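PDB 3MQ0: transcriptional repressor of the blcABC operon from Agrobacterium tumefaciens, which represses transcription of the blcABC operon, probably by binding its DNA through a helix-turn-helix domain, and is regulated via oligomerization. Local coordinates for residues A76-A79 / D80-R84; R152-A155 / P156-A159; S188-G191 / L192-E196; E197-A200 / L201-R205; A245-E248 / K249-Y252. One frame throughout, in Å; residues are numbered along the deposited sequence.

Interaction 1. Residues A76-A79 / D80-R84; sequences ARSA and DGTLR
With chi1 at -64°, the hydroxyl of Ser-78 swings beside its own backbone N and comes to lie over the middle of the Arg-84 guanidinium, OG about 3.1 Å above the plane. No hydrogen bond results from this face-on approach. The fully extended chain of Arg-77 runs along the other surface of the hairpin. Arg-77 CB lies 3.8 Å from Leu-83 CD2, and Gly-81 CA sits against one face of the Arg-77 guanidinium, off toward the rim. A water bridges Arg-77 NE and Gly-81 O. Between the strands lies a type I turn from Ser-78 to Gly-81, closed by Gly-81 N to Ser-78 O at 2.9 Å; this is the beta hairpin of the winged helix-turn-helix domain. Gly-81 takes a positive phi of 85°, a region glycine enters without strain. Asp-80 fits the turn because OD1 takes two bonds from Thr-82: the backbone N at 3.1 Å, from above the carboxylate plane, making an Asx turn, and OG1 at 2.7 Å on the syn side. Thr-82 OG1 in turn accepts from Arg-84 NH2 at 3.2 Å. Leu-83, apolar and buried, packs on Leu-66 and Thr-70 of helix 59-71, while Ala-79 N donates to Asp-108 of the second subunit.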
# COMPACT_ATOMS: atom_id res chain seq x y z
N ALA B 76 -11.26 12.92 -6.87
CA ALA B 76 -12.42 12.45 -7.60
C ALA B 76 -13.65 13.04 -6.92
O ALA B 76 -13.73 13.08 -5.69
CB ALA B 76 -12.49 10.93 -7.54
N ARG B 77 -14.61 13.49 -7.72
CA ARG B 77 -15.82 14.07 -7.17
C ARG B 77 -16.99 13.09 -7.27
O ARG B 77 -17.33 12.65 -8.36
CB ARG B 77 -16.17 15.34 -7.94
CG ARG B 77 -17.37 16.09 -7.39
CD ARG B 77 -17.63 17.35 -8.19
NE ARG B 77 -18.75 18.11 -7.65
CZ ARG B 77 -20.03 17.85 -7.91
NH1 ARG B 77 -20.34 16.82 -8.68
NH2 ARG B 77 -20.99 18.60 -7.38
N SER B 78 -17.62 12.76 -6.14
CA SER B 78 -18.79 11.87 -6.14
C SER B 78 -20.06 12.60 -6.58
O SER B 78 -20.09 13.83 -6.67
CB SER B 78 -18.99 11.23 -4.77
OG SER B 78 -17.90 10.38 -4.44
N ALA B 79 -21.13 11.85 -6.83
CA ALA B 79 -22.37 12.46 -7.30
C ALA B 79 -22.88 13.53 -6.35
O ALA B 79 -23.44 14.54 -6.78
CB ALA B 79 -23.45 11.38 -7.51
N ASP B 80 -22.70 13.30 -5.05
CA ASP B 80 -23.23 14.20 -4.04
C ASP B 80 -22.27 15.35 -3.74
O ASP B 80 -22.47 16.12 -2.81
CB ASP B 80 -23.56 13.43 -2.76
CG ASP B 80 -22.33 12.78 -2.12
OD1 ASP B 80 -21.22 12.88 -2.70
OD2 ASP B 80 -22.49 12.16 -1.05
N GLY B 81 -21.22 15.46 -4.55
CA GLY B 81 -20.27 16.56 -4.44
C GLY B 81 -19.17 16.38 -3.42
O GLY B 81 -18.35 17.29 -3.20
N THR B 82 -19.11 15.21 -2.80
CA THR B 82 -18.00 14.95 -1.88
C THR B 82 -16.75 14.61 -2.67
O THR B 82 -16.81 14.14 -3.80
CB THR B 82 -18.33 13.84 -0.86
OG1 THR B 82 -18.76 12.66 -1.53
CG2 THR B 82 -19.41 14.30 0.10
N LEU B 83 -15.61 14.88 -2.08
CA LEU B 83 -14.36 14.72 -2.79
C LEU B 83 -13.58 13.60 -2.12
O LEU B 83 -13.64 13.43 -0.90
CB LEU B 83 -13.59 16.03 -2.77
CG LEU B 83 -14.27 17.14 -3.57
CD1 LEU B 83 -13.70 18.50 -3.23
CD2 LEU B 83 -14.14 16.87 -5.06
N ARG B 84 -12.89 12.80 -2.92
CA ARG B 84 -12.08 11.73 -2.37
C ARG B 84 -10.77 11.71 -3.12
O ARG B 84 -10.65 12.30 -4.18
CB ARG B 84 -12.82 10.39 -2.49
CG ARG B 84 -14.15 10.44 -1.77
CD ARG B 84 -15.16 9.35 -2.13
NE ARG B 84 -16.50 9.77 -1.69
CZ ARG B 84 -17.56 8.98 -1.61
NH1 ARG B 84 -17.47 7.69 -1.93
NH2 ARG B 84 -18.73 9.47 -1.20
O HOH W 1 -17.81 19.57 -5.28

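Interaction 2. Residues R152-A155 / P156-A159; sequences RLPA and PFTA
The rings of Pro-154 and Phe-157 meet at a slant: CB and CG of Pro-154 approach CD2 and CE2 of Phe-157, with Phe-157 CD2 lying 3.7 Å from Pro-154 CB. Phe-157 CG stands beside its backbone N (chi1 -55°), which sends the ring past the proline. Next to this pair, Leu-153 and Thr-158 meet through aliphatic atoms, with Leu-153 CB 3.8 Å from Thr-158 CG2. The threonine thus works with both branches: its methyl packs on leucine, while OG1 bonds to Gly-161 N and caps helix 159-165, a role to which its short hydroxyl is well suited. The segment is the link from the edge strand 152-154 into that helix, within the GAF-like C-terminal domain of the IclR family. One backbone bond tightens the bend, from Phe-157 N to Pro-154 O at 3.2 Å, with the donor well above the carbonyl plane. Pro-156 suits the bend because its ring stiffens the backbone; lacking an N-H, it leaves that of Phe-157 to bond Pro-154 O. Buried and apolar, Phe-157 continues against Val-189 and Ile-214, and the small Ala-155 and the Pro-156 ring both touch Leu-165 of helix 159-165.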
# COMPACT_ATOMS: atom_id res chain seq x y z
N ARG B 152 26.83 -13.18 8.92
CA ARG B 152 25.75 -13.58 9.84
C ARG B 152 26.23 -13.72 11.27
O ARG B 152 27.34 -14.20 11.51
CB ARG B 152 25.15 -14.92 9.43
CG ARG B 152 24.69 -14.96 7.99
CD ARG B 152 24.00 -16.25 7.59
NE ARG B 152 23.37 -16.02 6.29
CZ ARG B 152 22.06 -15.98 6.08
NH1 ARG B 152 21.21 -16.22 7.07
NH2 ARG B 152 21.61 -15.74 4.86
N LEU B 153 25.39 -13.32 12.22
CA LEU B 153 25.64 -13.53 13.64
C LEU B 153 24.34 -13.97 14.33
O LEU B 153 23.26 -13.69 13.83
CB LEU B 153 26.16 -12.24 14.29
CG LEU B 153 27.62 -11.91 13.97
CD1 LEU B 153 28.00 -10.58 14.63
CD2 LEU B 153 28.52 -13.01 14.44
N PRO B 154 24.45 -14.64 15.50
CA PRO B 154 23.24 -15.01 16.26
C PRO B 154 22.47 -13.79 16.73
O PRO B 154 23.02 -12.92 17.40
CB PRO B 154 23.80 -15.77 17.47
CG PRO B 154 25.17 -16.23 17.04
CD PRO B 154 25.68 -15.16 16.12
N ALA B 155 21.19 -13.73 16.37
CA ALA B 155 20.33 -12.62 16.77
C ALA B 155 20.31 -12.36 18.28
O ALA B 155 20.22 -11.21 18.70
CB ALA B 155 18.92 -12.84 16.25
N PRO B 156 20.37 -13.42 19.11
CA PRO B 156 20.24 -13.11 20.55
C PRO B 156 21.41 -12.33 21.13
O PRO B 156 21.23 -11.71 22.17
CB PRO B 156 20.19 -14.50 21.20
CG PRO B 156 19.60 -15.37 20.14
CD PRO B 156 20.20 -14.86 18.85
N PHE B 157 22.56 -12.36 20.47
CA PHE B 157 23.76 -11.72 21.00
C PHE B 157 24.01 -10.27 20.51
O PHE B 157 24.71 -9.50 21.16
CB PHE B 157 25.01 -12.57 20.69
CG PHE B 157 24.93 -14.01 21.17
CD1 PHE B 157 24.14 -14.38 22.25
CD2 PHE B 157 25.68 -15.00 20.54
CE1 PHE B 157 24.09 -15.70 22.68
CE2 PHE B 157 25.63 -16.33 20.96
CZ PHE B 157 24.83 -16.67 22.05
N THR B 158 23.46 -9.90 19.36
CA THR B 158 23.77 -8.58 18.78
C THR B 158 22.77 -7.52 19.22
O THR B 158 21.65 -7.85 19.62
CB THR B 158 23.76 -8.64 17.23
OG1 THR B 158 22.46 -9.00 16.77
CG2 THR B 158 24.75 -9.67 16.69
N ALA B 159 23.14 -6.24 19.12
CA ALA B 159 22.19 -5.19 19.50
C ALA B 159 21.02 -5.14 18.52
O ALA B 159 19.87 -5.06 18.95
CB ALA B 159 22.89 -3.81 19.56

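Interaction 3. Residues S188-G191 / L192-E196; sequences SVAG and LSQLE
Gly-191 O receives the backbone N-H of Leu-195 at 3.0 Å, the donor lying nearly in line with the carbonyl and the N-H...O angle reaching 158°. This is the first turn of helix 192-205, and Gly-191 occupies its N-cap position. The residue is almost fully extended, with phi -178° and psi -179°, a conformation readily open to glycine, which suits it to this passage from loop to helix. The aliphatic base of Gln-194 also lies near the cap carbonyl, its CB 3.8 Å from Gly-191 O.

Before the cap, Val-189 turns back upon the helix. Its CG2 stands opposite its own backbone N, and this branch reaches Gln-194 CB at 3.5 Å and Leu-195 N at the same distance. The Val-189 and Gln-194 side chains meet at an angle, so the contact is made by one methyl rather than along the chains. A slightly longer apolar approach joins Val-189 CG2 to Leu-195 CB, at 4.2 Å. A branched, compact residue suits this buried place: CG2 serves the helix while the residue also packs against Phe-157 and Phe-180. Leu-192 O continues the helical bonding by accepting from Glu-196 N at 2.9 Å.

Helix 170-176 flanks the start of this helix: Leu-192 lies on Arg-174, to which Glu-196 also forms a salt bridge. On the loop side, Gln-213, in the connection between strands 208-211 and 218-226, is bonded to both Ser-188 OG and Val-189 N.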
# COMPACT_ATOMS: atom_id res chain seq x y z
N SER B 188 27.97 -13.46 26.58
CA SER B 188 26.85 -13.79 25.70
C SER B 188 25.68 -14.26 26.53
O SER B 188 25.86 -15.02 27.46
CB SER B 188 27.25 -14.90 24.72
OG SER B 188 28.27 -14.47 23.84
N VAL B 189 24.47 -13.82 26.20
CA VAL B 189 23.31 -14.24 26.96
C VAL B 189 23.22 -15.77 26.94
O VAL B 189 23.40 -16.40 25.90
CB VAL B 189 22.03 -13.53 26.47
CG1 VAL B 189 21.68 -13.96 25.06
CG2 VAL B 189 20.89 -13.80 27.41
N ALA B 190 22.98 -16.37 28.10
CA ALA B 190 23.17 -17.81 28.26
C ALA B 190 21.93 -18.65 27.95
O ALA B 190 22.03 -19.86 27.83
CB ALA B 190 23.68 -18.12 29.66
N GLY B 191 20.77 -18.02 27.82
CA GLY B 191 19.57 -18.79 27.57
C GLY B 191 18.32 -17.97 27.39
O GLY B 191 18.33 -16.74 27.47
N LEU B 192 17.22 -18.68 27.17
CA LEU B 192 15.97 -18.04 26.83
C LEU B 192 15.47 -17.10 27.92
O LEU B 192 15.03 -15.98 27.64
CB LEU B 192 14.92 -19.10 26.50
CG LEU B 192 13.72 -18.58 25.71
CD1 LEU B 192 14.16 -17.55 24.68
CD2 LEU B 192 12.99 -19.72 25.04
N SER B 193 15.55 -17.54 29.18
CA SER B 193 15.07 -16.73 30.29
C SER B 193 15.83 -15.41 30.38
O SER B 193 15.24 -14.34 30.58
CB SER B 193 15.23 -17.50 31.60
OG SER B 193 14.87 -16.68 32.70
N GLN B 194 17.14 -15.47 30.24
CA GLN B 194 17.94 -14.26 30.33
C GLN B 194 17.66 -13.35 29.13
O GLN B 194 17.62 -12.12 29.28
CB GLN B 194 19.43 -14.61 30.43
CG GLN B 194 19.78 -15.46 31.66
CD GLN B 194 19.71 -16.97 31.42
OE1 GLN B 194 18.81 -17.49 30.75
NE2 GLN B 194 20.68 -17.69 31.98
N LEU B 195 17.46 -13.94 27.96
CA LEU B 195 17.15 -13.17 26.77
C LEU B 195 15.82 -12.42 26.96
O LEU B 195 15.71 -11.24 26.62
CB LEU B 195 17.09 -14.09 25.54
CG LEU B 195 16.61 -13.46 24.23
CD1 LEU B 195 17.54 -12.32 23.79
CD2 LEU B 195 16.47 -14.51 23.14
N GLU B 196 14.83 -13.10 27.52
CA GLU B 196 13.52 -12.47 27.68
C GLU B 196 13.53 -11.29 28.64
O GLU B 196 12.78 -10.32 28.46
CB GLU B 196 12.47 -13.50 28.07
CG GLU B 196 12.08 -14.38 26.87
CD GLU B 196 10.97 -15.35 27.19
OE1 GLU B 196 11.21 -16.24 28.04
OE2 GLU B 196 9.87 -15.23 26.61

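Interaction 4. Residues E197-A200 / L201-R205; sequences EELA and LTRAR
Glu-198 O is gripped twice by Thr-202, by its OG1 at 2.7 Å and by its backbone N at 2.9 Å, the two donors arriving from opposite faces of the carbonyl plane. The hydroxyl lies well above that plane, where it supplements the ordinary helical bond. Thr-202 can do this because chi1 of -59° holds OG1 beside its own backbone N and so directs it back along the helix. Threonine therefore suits a buried position on a helix, since its polar atom is satisfied one turn earlier.

Arg-203 makes the second close contact. Its chain bends at chi3 (-127°) and folds back, bringing one guanidinium face over Leu-199 O, about 3.8 Å above the plane. Arg-203 NH2 passes 3.7 Å from Leu-199 CB and Arg-203 NH1 3.6 Å from Ala-200 CA, where the short alanine side chain probably does not stand in its way. The backbone bonds from Leu-201 N to Glu-197 O, Arg-203 N to Leu-199 O and Ala-204 N to Ala-200 O hold the turn that sets the spacing of these side chains.

Further out, Arg-203 NE donates to Ser-166 O, which holds the guanidinium in its folded course. The carboxylate of Glu-198 is fixed by a salt bridge to Lys-162 and a hydrogen bond from Gln-213. Leu-199 and Thr-202 turn to helix 159-165, touching Leu-165 and Ile-163 respectively, as befits their buried side of the helix. The arrangement is that of an amphipathic alpha-helix with i to i+4 bonding, here the C-terminal half of helix 192-205 packed on helix 159-165 in the GAF-like domain.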
# COMPACT_ATOMS: atom_id res chain seq x y z
N GLU B 197 14.40 -11.34 29.64
CA GLU B 197 14.61 -10.18 30.50
C GLU B 197 15.18 -9.01 29.69
O GLU B 197 14.70 -7.88 29.78
CB GLU B 197 15.52 -10.52 31.67
CG GLU B 197 14.89 -11.52 32.62
CD GLU B 197 15.88 -12.24 33.52
OE1 GLU B 197 17.11 -12.00 33.40
OE2 GLU B 197 15.42 -13.05 34.34
N GLU B 198 16.20 -9.28 28.90
CA GLU B 198 16.78 -8.24 28.04
C GLU B 198 15.74 -7.67 27.09
O GLU B 198 15.73 -6.46 26.83
CB GLU B 198 17.93 -8.80 27.22
CG GLU B 198 19.21 -9.12 27.98
CD GLU B 198 20.30 -9.62 27.04
OE1 GLU B 198 19.96 -10.39 26.12
OE2 GLU B 198 21.47 -9.23 27.20
N LEU B 199 14.89 -8.52 26.54
CA LEU B 199 13.91 -8.06 25.56
C LEU B 199 12.85 -7.17 26.20
O LEU B 199 12.40 -6.21 25.58
CB LEU B 199 13.24 -9.25 24.85
CG LEU B 199 14.17 -10.17 24.04
CD1 LEU B 199 13.34 -11.25 23.30
CD2 LEU B 199 15.01 -9.39 23.05
N ALA B 200 12.45 -7.49 27.43
CA ALA B 200 11.49 -6.65 28.15
C ALA B 200 12.05 -5.25 28.35
O ALA B 200 11.36 -4.25 28.12
CB ALA B 200 11.13 -7.27 29.50
N LEU B 201 13.30 -5.17 28.78
CA LEU B 201 13.97 -3.89 29.00
C LEU B 201 14.09 -3.15 27.67
O LEU B 201 13.87 -1.94 27.60
CB LEU B 201 15.35 -4.11 29.61
CG LEU B 201 16.20 -2.88 29.93
CD1 LEU B 201 15.44 -1.88 30.81
CD2 LEU B 201 17.50 -3.32 30.64
N THR B 202 14.41 -3.88 26.61
CA THR B 202 14.57 -3.29 25.28
C THR B 202 13.28 -2.63 24.80
O THR B 202 13.31 -1.52 24.29
CB THR B 202 15.07 -4.33 24.23
OG1 THR B 202 16.31 -4.88 24.67
CG2 THR B 202 15.28 -3.69 22.87
N ARG B 203 12.17 -3.34 24.95
CA ARG B 203 10.84 -2.84 24.60
C ARG B 203 10.51 -1.56 25.34
O ARG B 203 9.94 -0.63 24.77
CB ARG B 203 9.78 -3.88 24.98
CG ARG B 203 9.34 -4.78 23.87
CD ARG B 203 8.39 -5.87 24.39
NE ARG B 203 8.90 -7.16 23.96
CZ ARG B 203 9.15 -8.18 24.76
NH1 ARG B 203 8.89 -8.13 26.06
NH2 ARG B 203 9.64 -9.29 24.22
N ALA B 204 10.81 -1.52 26.63
CA ALA B 204 10.44 -0.36 27.45
C ALA B 204 11.21 0.92 27.08
O ALA B 204 10.68 2.02 27.24
CB ALA B 204 10.65 -0.69 28.93
N ARG B 205 12.41 0.79 26.59
CA ARG B 205 13.17 1.97 26.26
C ARG B 205 13.31 2.24 24.78
O ARG B 205 13.60 3.33 24.42
CB ARG B 205 14.50 1.96 26.94
CG ARG B 205 15.31 0.85 26.66
CD ARG B 205 16.45 0.72 27.58
NE ARG B 205 17.28 -0.36 27.13
CZ ARG B 205 18.32 -0.82 27.77
NH1 ARG B 205 18.71 -0.26 28.87
NH2 ARG B 205 18.97 -1.82 27.27

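Interaction 5. Residues A245-E248 / K249-Y252; sequences ASDE and KIAY
Ser-246 and Lys-249 are joined by the main polar side-chain bond: Lys-249 N donates to Ser-246 OG at 2.9 Å with an N-H...O angle of 156°. The serine hydroxyl lies between its own backbone N and carbonyl carbon (chi1 69°), and from there it faces the first turn of the helix. Its small size and acceptor oxygen make serine well suited to this N-cap position, where amide groups lack the carbonyl partners available deeper in a helix. The same Ser-246 OG lies 3.4 Å from Lys-249 CB, so the lysine's aliphatic base packs beside the cap.

Backbone bonds of the i to i+4 kind follow at once. Ile-250 N donates to Ser-246 O at 3.0 Å, Ala-251 N to Asp-247 O at 3.1 Å and Tyr-252 N to Glu-248 O at 3.0 Å. Together with the cap they open helix 247-267, the long C-terminal helix of the GAF-like domain, entered from strand 232-241. Acidic Asp-247 and Glu-248 stand in its first turn, where negative side chains probably interact favourably with the helix dipole.

Apolar contacts link Ala-245, just before the cap, to the first turn. Ala-245 CB approaches Ile-250 CG1 at 4.0 Å and Lys-249 CD at 4.2 Å, a small methyl set against two longer chains. Being buried and branched, Ile-250 packs onward against Leu-219 and Ile-221 of strand 218-226. Arg-242 meets the same turn, donating through NH2 to Ala-245 O.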
# COMPACT_ATOMS: atom_id res chain seq x y z
N ALA B 245 32.94 4.44 27.50
CA ALA B 245 31.62 5.05 27.62
C ALA B 245 30.97 4.82 28.97
O ALA B 245 30.83 3.69 29.42
CB ALA B 245 30.70 4.51 26.51
N SER B 246 30.54 5.90 29.62
CA SER B 246 29.81 5.79 30.89
C SER B 246 28.42 5.22 30.63
O SER B 246 27.95 5.23 29.50
CB SER B 246 29.68 7.16 31.55
OG SER B 246 28.80 8.00 30.81
N ASP B 247 27.76 4.72 31.68
CA ASP B 247 26.39 4.23 31.54
C ASP B 247 25.48 5.36 31.08
O ASP B 247 24.55 5.14 30.30
CB ASP B 247 25.88 3.65 32.85
CG ASP B 247 26.53 2.32 33.19
OD1 ASP B 247 27.22 1.74 32.32
OD2 ASP B 247 26.33 1.83 34.33
N GLU B 248 25.75 6.57 31.57
CA GLU B 248 24.93 7.73 31.20
C GLU B 248 25.10 8.07 29.72
O GLU B 248 24.15 8.42 29.04
CB GLU B 248 25.27 8.94 32.07
CG GLU B 248 24.88 8.78 33.54
CD GLU B 248 25.75 7.75 34.28
OE1 GLU B 248 26.94 7.59 33.93
OE2 GLU B 248 25.24 7.09 35.22
N LYS B 249 26.32 7.96 29.23
CA LYS B 249 26.58 8.18 27.81
C LYS B 249 25.90 7.14 26.94
O LYS B 249 25.37 7.47 25.88
CB LYS B 249 28.07 8.18 27.51
CG LYS B 249 28.37 8.52 26.07
CD LYS B 249 29.87 8.54 25.80
CE LYS B 249 30.17 9.17 24.44
NZ LYS B 249 29.59 10.54 24.34
N ILE B 250 25.95 5.88 27.35
CA ILE B 250 25.28 4.83 26.60
C ILE B 250 23.77 5.10 26.49
O ILE B 250 23.16 4.92 25.44
CB ILE B 250 25.55 3.45 27.23
CG1 ILE B 250 27.05 3.12 27.14
CG2 ILE B 250 24.69 2.37 26.55
CD1 ILE B 250 27.46 1.99 28.05
N ALA B 251 23.15 5.51 27.59
CA ALA B 251 21.71 5.78 27.57
C ALA B 251 21.42 6.98 26.68
O ALA B 251 20.40 7.03 25.99
CB ALA B 251 21.17 6.01 28.96
N TYR B 252 22.30 7.97 26.70
CA TYR B 252 22.11 9.15 25.86
C TYR B 252 22.11 8.71 24.38
O TYR B 252 21.22 9.05 23.59
CB TYR B 252 23.20 10.17 26.14
CG TYR B 252 23.27 11.27 25.12
CD1 TYR B 252 22.39 12.34 25.17
CD2 TYR B 252 24.19 11.21 24.07
CE1 TYR B 252 22.44 13.35 24.21
CE2 TYR B 252 24.24 12.21 23.11
CZ TYR B 252 23.37 13.27 23.18
OH TYR B 252 23.40 14.27 22.24

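Interaction 1 stands apart in the helix-turn-helix domain, which probably binds DNA, its centre between 48 and 57 Å from the centres of the other four, which all lie in the GAF-like C-terminal domain. There, interactions 2 and 3 touch: Phe-157 CE1 is 3.4 Å from Val-189 O, so the link after strand 152-154 packs on the loop that leads into helix 192-205. Interactions 3 and 4 share that helix, their centres 12 Å apart, and meet where Val-189 CG2 lies 3.8 Å from Glu-198 OE1. Lys-162 bonds to both Pro-156 O and Glu-198, tying interaction 2 to interaction 4. Interaction 5 remains separate, its nearest atoms about 7 Å from interaction 4.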